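Local atomic coordinates of uncharacterized protein (Bacteroides ovatus, PDB entry 4FXT), a protein that is of unknown function but combines two beta domains of the DUF3823 family, probably transthyretin-like at the N-terminus and E-set-like at the C-terminus. Residues K7-G12 and R85-Q90; Y178-V183 and C192-I197. All coordinates share one frame; numbering follows the deposited sequence.

Contact 1: K7-G12 and R85-Q90; sequences KATLTG and RGNTVQ
The side chains of Asn-87 and Thr-9 rise together from neighbouring backbones, and the amide of Asn-87 reaches back to the main chain opposite. Its CG lies beside its own backbone N (chi1 -68°), which brings OD1 to 3.2 Å from Thr-9 N. This hydrogen bond is bent, with the donor well above the amide carbonyl plane. A side-chain oxygen thus takes the place of a main-chain acceptor just before the regular pairing starts. From there the backbones run parallel: Thr-88 N binds Thr-9 O, Thr-88 O receives Thr-11 N at 3.0 Å, and Gln-90 N binds Thr-11 O at 2.9 Å. Leu-10 and Thr-88 share one face of the sheet, where CD1 of Leu-10 meets CG2 of Thr-88 at 4.0 Å. While this methyl faces Leu-10, Thr-88 holds OG1 beside its own backbone N (chi1 -58°), from where it donates to Gly-86 O at 2.9 Å. An alanine at Thr-88 would probably leave Gly-86 O without this donor and open a gap beside Leu-10 CD1. On the other face Thr-11 OG1 lies 3.9 Å from Val-89 CB, the two side chains crossing obliquely. Within this chain strand 88-93 pairs with 7-16 alone, while 7-16 also pairs antiparallel with 52-58. Leu-10 touches Ile-82 of another sheet, consistent with a transthyretin-like beta-sandwich.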
ATOM      1  N   LYS A   7     -15.061  -7.252 -24.421  1.00107.15           N
ATOM      2  CA  LYS A   7     -14.029  -7.427 -23.395  1.00101.48           C
ATOM      3  C   LYS A   7     -14.205  -6.363 -22.316  1.00102.06           C
ATOM      4  O   LYS A   7     -13.765  -5.220 -22.474  1.00100.75           O
ATOM      5  CB  LYS A   7     -12.632  -7.357 -24.040  1.00101.01           C
ATOM      6  CG  LYS A   7     -11.547  -7.999 -23.224  1.00 91.82           C
ATOM      7  CD  LYS A   7     -10.201  -7.903 -23.898  1.00 90.96           C
ATOM      8  CE  LYS A   7      -9.146  -8.614 -23.078  1.00 90.13           C
ATOM      9  NZ  LYS A   7      -7.775  -8.403 -23.615  1.00 88.96           N
ATOM     10  N   ALA A   8     -14.864  -6.777 -21.214  1.00 97.08           N
ATOM     11  CA  ALA A   8     -15.261  -6.059 -19.994  1.00 94.18           C
ATOM     12  C   ALA A   8     -14.061  -5.552 -19.155  1.00 92.62           C
ATOM     13  O   ALA A   8     -12.917  -5.930 -19.410  1.00 91.29           O
ATOM     14  CB  ALA A   8     -16.099  -6.992 -19.136  1.00 95.16           C
ATOM     15  N   THR A   9     -14.351  -4.709 -18.134  1.00 85.67           N
ATOM     16  CA  THR A   9     -13.348  -4.143 -17.223  1.00 80.61           C
ATOM     17  C   THR A   9     -13.656  -4.570 -15.788  1.00 80.72           C
ATOM     18  O   THR A   9     -14.736  -4.269 -15.284  1.00 81.32           O
ATOM     19  CB  THR A   9     -13.315  -2.588 -17.344  1.00 85.84           C
ATOM     20  OG1 THR A   9     -13.129  -2.198 -18.695  1.00 91.49           O
ATOM     21  CG2 THR A   9     -12.231  -1.967 -16.534  1.00 80.75           C
ATOM     22  N   LEU A  10     -12.701  -5.245 -15.121  1.00 74.23           N
ATOM     23  CA  LEU A  10     -12.796  -5.624 -13.702  1.00 70.83           C
ATOM     24  C   LEU A  10     -11.959  -4.680 -12.889  1.00 71.32           C
ATOM     25  O   LEU A  10     -10.745  -4.649 -13.065  1.00 70.03           O
ATOM     26  CB  LEU A  10     -12.389  -7.078 -13.410  1.00 70.20           C
ATOM     27  CG  LEU A  10     -12.389  -7.473 -11.908  1.00 73.32           C
ATOM     28  CD1 LEU A  10     -13.800  -7.411 -11.286  1.00 74.44           C
ATOM     29  CD2 LEU A  10     -11.797  -8.842 -11.701  1.00 77.92           C
ATOM     30  N   THR A  11     -12.592  -3.901 -12.013  1.00 67.77           N
ATOM     31  CA  THR A  11     -11.877  -2.932 -11.168  1.00 65.16           C
ATOM     32  C   THR A  11     -12.225  -3.202  -9.716  1.00 65.54           C
ATOM     33  O   THR A  11     -13.172  -3.908  -9.437  1.00 65.86           O
ATOM     34  CB  THR A  11     -12.183  -1.440 -11.569  1.00 71.17           C
ATOM     35  OG1 THR A  11     -13.583  -1.202 -11.463  1.00 79.51           O
ATOM     36  CG2 THR A  11     -11.733  -1.083 -12.978  1.00 60.30           C
ATOM     37  N   GLY A  12     -11.436  -2.649  -8.814  1.00 60.69           N
ATOM     38  CA  GLY A  12     -11.623  -2.807  -7.381  1.00 59.33           C
ATOM     39  C   GLY A  12     -10.444  -2.280  -6.593  1.00 59.44           C
ATOM     40  O   GLY A  12      -9.640  -1.503  -7.108  1.00 57.87           O
ATOM     41  N   ARG A  85     -19.810 -10.150 -15.945  1.00 97.45           N
ATOM     42  CA  ARG A  85     -20.848  -9.979 -16.955  1.00101.12           C
ATOM     43  C   ARG A  85     -20.982  -8.482 -17.142  1.00104.67           C
ATOM     44  O   ARG A  85     -21.631  -7.804 -16.336  1.00104.39           O
ATOM     45  CB  ARG A  85     -22.154 -10.687 -16.559  1.00105.18           C
ATOM     46  N   GLY A  86     -20.223  -7.965 -18.109  1.00 99.92           N
ATOM     47  CA  GLY A  86     -20.089  -6.538 -18.378  1.00 98.19           C
ATOM     48  C   GLY A  86     -19.094  -5.962 -17.395  1.00 97.30           C
ATOM     49  O   GLY A  86     -18.487  -6.716 -16.625  1.00 95.86           O
ATOM     50  N   ASN A  87     -18.906  -4.635 -17.399  1.00 90.42           N
ATOM     51  CA  ASN A  87     -17.988  -4.003 -16.455  1.00 84.71           C
ATOM     52  C   ASN A  87     -18.422  -4.355 -15.045  1.00 85.43           C
ATOM     53  O   ASN A  87     -19.593  -4.201 -14.693  1.00 85.52           O
ATOM     54  CB  ASN A  87     -17.911  -2.491 -16.667  1.00 84.75           C
ATOM     55  CG  ASN A  87     -17.251  -2.059 -17.959  1.00106.99           C
ATOM     56  OD1 ASN A  87     -16.913  -2.856 -18.849  1.00 88.84           O
ATOM     57  ND2 ASN A  87     -17.032  -0.764 -18.075  1.00108.40           N
ATOM     58  N   THR A  88     -17.490  -4.946 -14.288  1.00 80.92           N
ATOM     59  CA  THR A  88     -17.706  -5.448 -12.931  1.00 80.53           C
ATOM     60  C   THR A  88     -16.687  -4.810 -11.987  1.00 82.83           C
ATOM     61  O   THR A  88     -15.544  -4.542 -12.378  1.00 80.89           O
ATOM     62  CB  THR A  88     -17.601  -6.987 -12.951  1.00 86.87           C
ATOM     63  OG1 THR A  88     -18.561  -7.517 -13.878  1.00 92.89           O
ATOM     64  CG2 THR A  88     -17.813  -7.609 -11.601  1.00 83.43           C
ATOM     65  N   VAL A  89     -17.126  -4.546 -10.750  1.00 78.72           N
ATOM     66  CA  VAL A  89     -16.296  -3.956  -9.706  1.00 74.74           C
ATOM     67  C   VAL A  89     -16.402  -4.859  -8.459  1.00 78.87           C
ATOM     68  O   VAL A  89     -17.504  -5.135  -7.984  1.00 80.81           O
ATOM     69  CB  VAL A  89     -16.650  -2.458  -9.409  1.00 77.13           C
ATOM     70  CG1 VAL A  89     -18.149  -2.225  -9.235  1.00 80.04           C
ATOM     71  CG2 VAL A  89     -15.879  -1.922  -8.216  1.00 73.65           C
ATOM     72  N   GLN A  90     -15.254  -5.342  -7.956  1.00 74.17           N
ATOM     73  CA  GLN A  90     -15.230  -6.161  -6.748  1.00 73.92           C
ATOM     74  C   GLN A  90     -13.954  -5.888  -5.948  1.00 73.51           C
ATOM     75  O   GLN A  90     -12.840  -6.056  -6.442  1.00 71.54           O
ATOM     76  CB  GLN A  90     -15.360  -7.659  -7.074  1.00 77.51           C
ATOM     77  CG  GLN A  90     -15.518  -8.547  -5.832  1.00 96.45           C
ATOM     78  CD  GLN A  90     -15.912  -9.970  -6.145  1.00128.15           C
ATOM     79  OE1 GLN A  90     -16.516 -10.278  -7.181  1.00127.84           O
ATOM     80  NE2 GLN A  90     -15.694 -10.854  -5.184  1.00126.36           N
TER

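Contact 2: Y178-V183 and C192-I197; sequences YARVGV and CYSQSI
The guanidinium of Arg-180 stacks over the ring of Tyr-193, the planes 17° apart and the centres 4.4 Å from each other. The stack is offset: NH1 sits over the ring toward its rim, while CB of Tyr-193 covers one face of the guanidinium. The arginine chain, extended from CG to NE, carries the group across to the partner strand, where NE donates to Ser-194 O at 2.8 Å, with the carbonyl oxygen near the plane of the guanidinium. NH2 is hydrogen-bonded to Val-23 O and NH1 to Thr-140 O, and Tyr-193 OH bonds Glu-142 N. Ser-194 is gripped in turn from strand 176-185. Its OG, placed between its own backbone N and carbonyl carbon (chi1 67°), accepts Val-181 N at 2.8 Å, and its N gives a hydrogen bond to Val-181 O. This buried middle is where the antiparallel register slips by one residue. Gly-182 lies against the tyrosine ring, its CA 3.7 Å from Tyr-193 CD2, and beyond it Val-183 and Cys-192 close a regular hydrogen-bonded pair.

Toward Tyr-178 the backbone still holds, Ala-179 N binding Ile-197 O at 2.9 Å and Ile-197 N binding Ala-179 O at 3.0 Å, but the side chains around this pair are partly exposed. Ser-196 OG approaches Tyr-178 CB at 3.5 Å yet is hydrogen-bonded to Ile-138 O, and the side chain of Gln-195 starts away from strand 176-185.

With carbonyl oxygens around it and an aromatic face against it, the buried guanidinium is likely to keep its positive charge. The stack and the hydrogen bonds together tie the interrupted edge strand of the hairpin to loops of both family regions.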
ATOM      1  N   TYR A 178       5.442  14.837  -1.792  1.00 43.74           N
ATOM      2  CA  TYR A 178       4.596  13.724  -1.403  1.00 41.94           C
ATOM      3  C   TYR A 178       5.258  13.030  -0.243  1.00 44.30           C
ATOM      4  O   TYR A 178       6.484  12.862  -0.235  1.00 44.97           O
ATOM      5  CB  TYR A 178       4.334  12.787  -2.581  1.00 42.67           C
ATOM      6  CG  TYR A 178       3.534  13.463  -3.679  1.00 44.97           C
ATOM      7  CD1 TYR A 178       4.169  14.191  -4.687  1.00 48.10           C
ATOM      8  CD2 TYR A 178       2.145  13.377  -3.709  1.00 45.11           C
ATOM      9  CE1 TYR A 178       3.438  14.801  -5.707  1.00 51.93           C
ATOM     10  CE2 TYR A 178       1.403  13.982  -4.720  1.00 47.71           C
ATOM     11  CZ  TYR A 178       2.053  14.708  -5.709  1.00 57.88           C
ATOM     12  OH  TYR A 178       1.314  15.354  -6.667  1.00 57.32           O
ATOM     13  N   ALA A 179       4.460  12.727   0.790  1.00 38.41           N
ATOM     14  CA  ALA A 179       4.929  12.102   2.017  1.00 36.52           C
ATOM     15  C   ALA A 179       4.202  10.825   2.248  1.00 42.04           C
ATOM     16  O   ALA A 179       3.038  10.708   1.845  1.00 43.74           O
ATOM     17  CB  ALA A 179       4.741  13.038   3.187  1.00 37.17           C
ATOM     18  N   ARG A 180       4.871   9.855   2.887  1.00 37.78           N
ATOM     19  CA  ARG A 180       4.271   8.538   3.096  1.00 38.44           C
ATOM     20  C   ARG A 180       4.935   7.773   4.247  1.00 44.04           C
ATOM     21  O   ARG A 180       6.132   7.928   4.484  1.00 46.29           O
ATOM     22  CB  ARG A 180       4.430   7.737   1.787  1.00 39.65           C
ATOM     23  CG  ARG A 180       3.326   6.769   1.525  1.00 48.26           C
ATOM     24  CD  ARG A 180       3.515   6.127   0.186  1.00 46.94           C
ATOM     25  NE  ARG A 180       2.420   5.205  -0.095  1.00 49.89           N
ATOM     26  CZ  ARG A 180       2.463   4.249  -1.012  1.00 62.87           C
ATOM     27  NH1 ARG A 180       3.570   4.044  -1.713  1.00 38.99           N
ATOM     28  NH2 ARG A 180       1.421   3.447  -1.189  1.00 61.93           N
ATOM     29  N   VAL A 181       4.168   6.917   4.919  1.00 38.36           N
ATOM     30  CA  VAL A 181       4.639   6.105   6.048  1.00 37.15           C
ATOM     31  C   VAL A 181       4.555   4.640   5.637  1.00 40.41           C
ATOM     32  O   VAL A 181       3.527   4.233   5.094  1.00 39.33           O
ATOM     33  CB  VAL A 181       3.852   6.389   7.369  1.00 40.39           C
ATOM     34  CG1 VAL A 181       4.404   5.585   8.526  1.00 39.37           C
ATOM     35  CG2 VAL A 181       3.841   7.866   7.721  1.00 40.85           C
ATOM     36  N   GLY A 182       5.627   3.874   5.883  1.00 36.56           N
ATOM     37  CA  GLY A 182       5.701   2.456   5.545  1.00 35.86           C
ATOM     38  C   GLY A 182       6.093   1.600   6.717  1.00 42.14           C
ATOM     39  O   GLY A 182       6.956   1.995   7.484  1.00 42.62           O
ATOM     40  N   VAL A 183       5.489   0.430   6.887  1.00 42.57           N
ATOM     41  CA  VAL A 183       5.906  -0.505   7.957  1.00 44.80           C
ATOM     42  C   VAL A 183       6.229  -1.853   7.290  1.00 47.15           C
ATOM     43  O   VAL A 183       5.405  -2.352   6.525  1.00 45.78           O
ATOM     44  CB  VAL A 183       4.895  -0.662   9.148  1.00 50.68           C
ATOM     45  CG1 VAL A 183       3.492  -0.986   8.663  1.00 52.36           C
ATOM     46  CG2 VAL A 183       5.351  -1.704  10.156  1.00 50.65           C
ATOM     47  N   CYS A 192       4.230  -2.149   3.884  1.00 48.35           N
ATOM     48  CA  CYS A 192       2.852  -1.753   3.778  1.00 50.27           C
ATOM     49  C   CYS A 192       2.802  -0.272   4.060  1.00 52.80           C
ATOM     50  O   CYS A 192       3.399   0.180   5.040  1.00 52.90           O
ATOM     51  CB  CYS A 192       1.931  -2.553   4.686  1.00 53.54           C
ATOM     52  SG  CYS A 192       0.201  -2.001   4.613  1.00 59.19           S
ATOM     53  N   TYR A 193       2.150   0.494   3.192  1.00 48.08           N
ATOM     54  CA  TYR A 193       2.182   1.937   3.299  1.00 45.45           C
ATOM     55  C   TYR A 193       0.843   2.591   3.517  1.00 46.76           C
ATOM     56  O   TYR A 193      -0.235   2.049   3.249  1.00 45.22           O
ATOM     57  CB  TYR A 193       2.742   2.528   1.986  1.00 46.36           C
ATOM     58  CG  TYR A 193       4.126   2.070   1.571  1.00 46.70           C
ATOM     59  CD1 TYR A 193       4.301   0.912   0.812  1.00 48.37           C
ATOM     60  CD2 TYR A 193       5.249   2.842   1.853  1.00 45.74           C
ATOM     61  CE1 TYR A 193       5.567   0.502   0.405  1.00 45.60           C
ATOM     62  CE2 TYR A 193       6.520   2.445   1.447  1.00 45.93           C
ATOM     63  CZ  TYR A 193       6.672   1.285   0.709  1.00 47.77           C
ATOM     64  OH  TYR A 193       7.934   0.933   0.300  1.00 45.55           O
ATOM     65  N   SER A 194       0.952   3.843   3.952  1.00 43.90           N
ATOM     66  CA  SER A 194      -0.109   4.820   4.068  1.00 42.33           C
ATOM     67  C   SER A 194      -0.397   5.334   2.698  1.00 48.15           C
ATOM     68  O   SER A 194       0.326   4.990   1.752  1.00 46.97           O
ATOM     69  CB  SER A 194       0.326   5.932   5.011  1.00 41.70           C
ATOM     70  OG  SER A 194       1.386   6.644   4.393  1.00 45.17           O
ATOM     71  N   GLN A 195      -1.346   6.251   2.573  1.00 46.32           N
ATOM     72  CA  GLN A 195      -1.557   6.843   1.275  1.00 45.63           C
ATOM     73  C   GLN A 195      -0.441   7.865   1.009  1.00 44.89           C
ATOM     74  O   GLN A 195       0.134   8.389   1.974  1.00 43.72           O
ATOM     75  CB  GLN A 195      -2.961   7.462   1.182  1.00 49.09           C
ATOM     76  CG  GLN A 195      -4.065   6.396   0.996  1.00 79.05           C
ATOM     77  CD  GLN A 195      -3.958   5.548  -0.293  1.00 93.74           C
ATOM     78  OE1 GLN A 195      -3.765   6.076  -1.415  1.00 93.55           O
ATOM     79  NE2 GLN A 195      -4.136   4.215  -0.166  1.00 58.28           N
ATOM     80  N   SER A 196      -0.059   8.058  -0.294  1.00 38.80           N
ATOM     81  CA  SER A 196       0.922   9.084  -0.665  1.00 36.11           C
ATOM     82  C   SER A 196       0.193  10.416  -0.650  1.00 39.89           C
ATOM     83  O   SER A 196      -0.734  10.582  -1.421  1.00 38.42           O
ATOM     84  CB  SER A 196       1.566   8.778  -1.997  1.00 35.86           C
ATOM     85  OG  SER A 196       2.504   9.785  -2.336  1.00 39.38           O
ATOM     86  N   ILE A 197       0.519  11.276   0.331  1.00 38.70           N
ATOM     87  CA  ILE A 197      -0.167  12.531   0.611  1.00 41.12           C
ATOM     88  C   ILE A 197       0.682  13.726   0.211  1.00 41.40           C
ATOM     89  O   ILE A 197       1.835  13.860   0.636  1.00 35.88           O
ATOM     90  CB  ILE A 197      -0.508  12.585   2.135  1.00 44.83           C
ATOM     91  CG1 ILE A 197      -1.413  11.382   2.512  1.00 45.16           C
ATOM     92  CG2 ILE A 197      -1.145  13.942   2.518  1.00 45.67           C
ATOM     93  CD1 ILE A 197      -1.715  11.265   3.932  1.00 56.96           C
TER

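How the contacts relate
Contacts 1 and 2 follow one another along the chain, the first closing within the N-terminal DUF3823 region before the second opens in the C-terminal one. Their centres are about 28 Å apart and their nearest atoms about 11 Å, so they do not touch. Each joins a strand to a partner that is broken or irregular, but contact 1 pairs parallel segments 73 residues apart, whereas contact 2 lies within an antiparallel hairpin, its segments 9 residues apart. The centre of contact 1 lies about 22 Å from the centre of the chain and that of contact 2 about 8 Å. Contact 2 also reaches back to the N-terminal region through Gly-22, bonded to the backbone of Tyr-193. No active site or ligand is known to relate them.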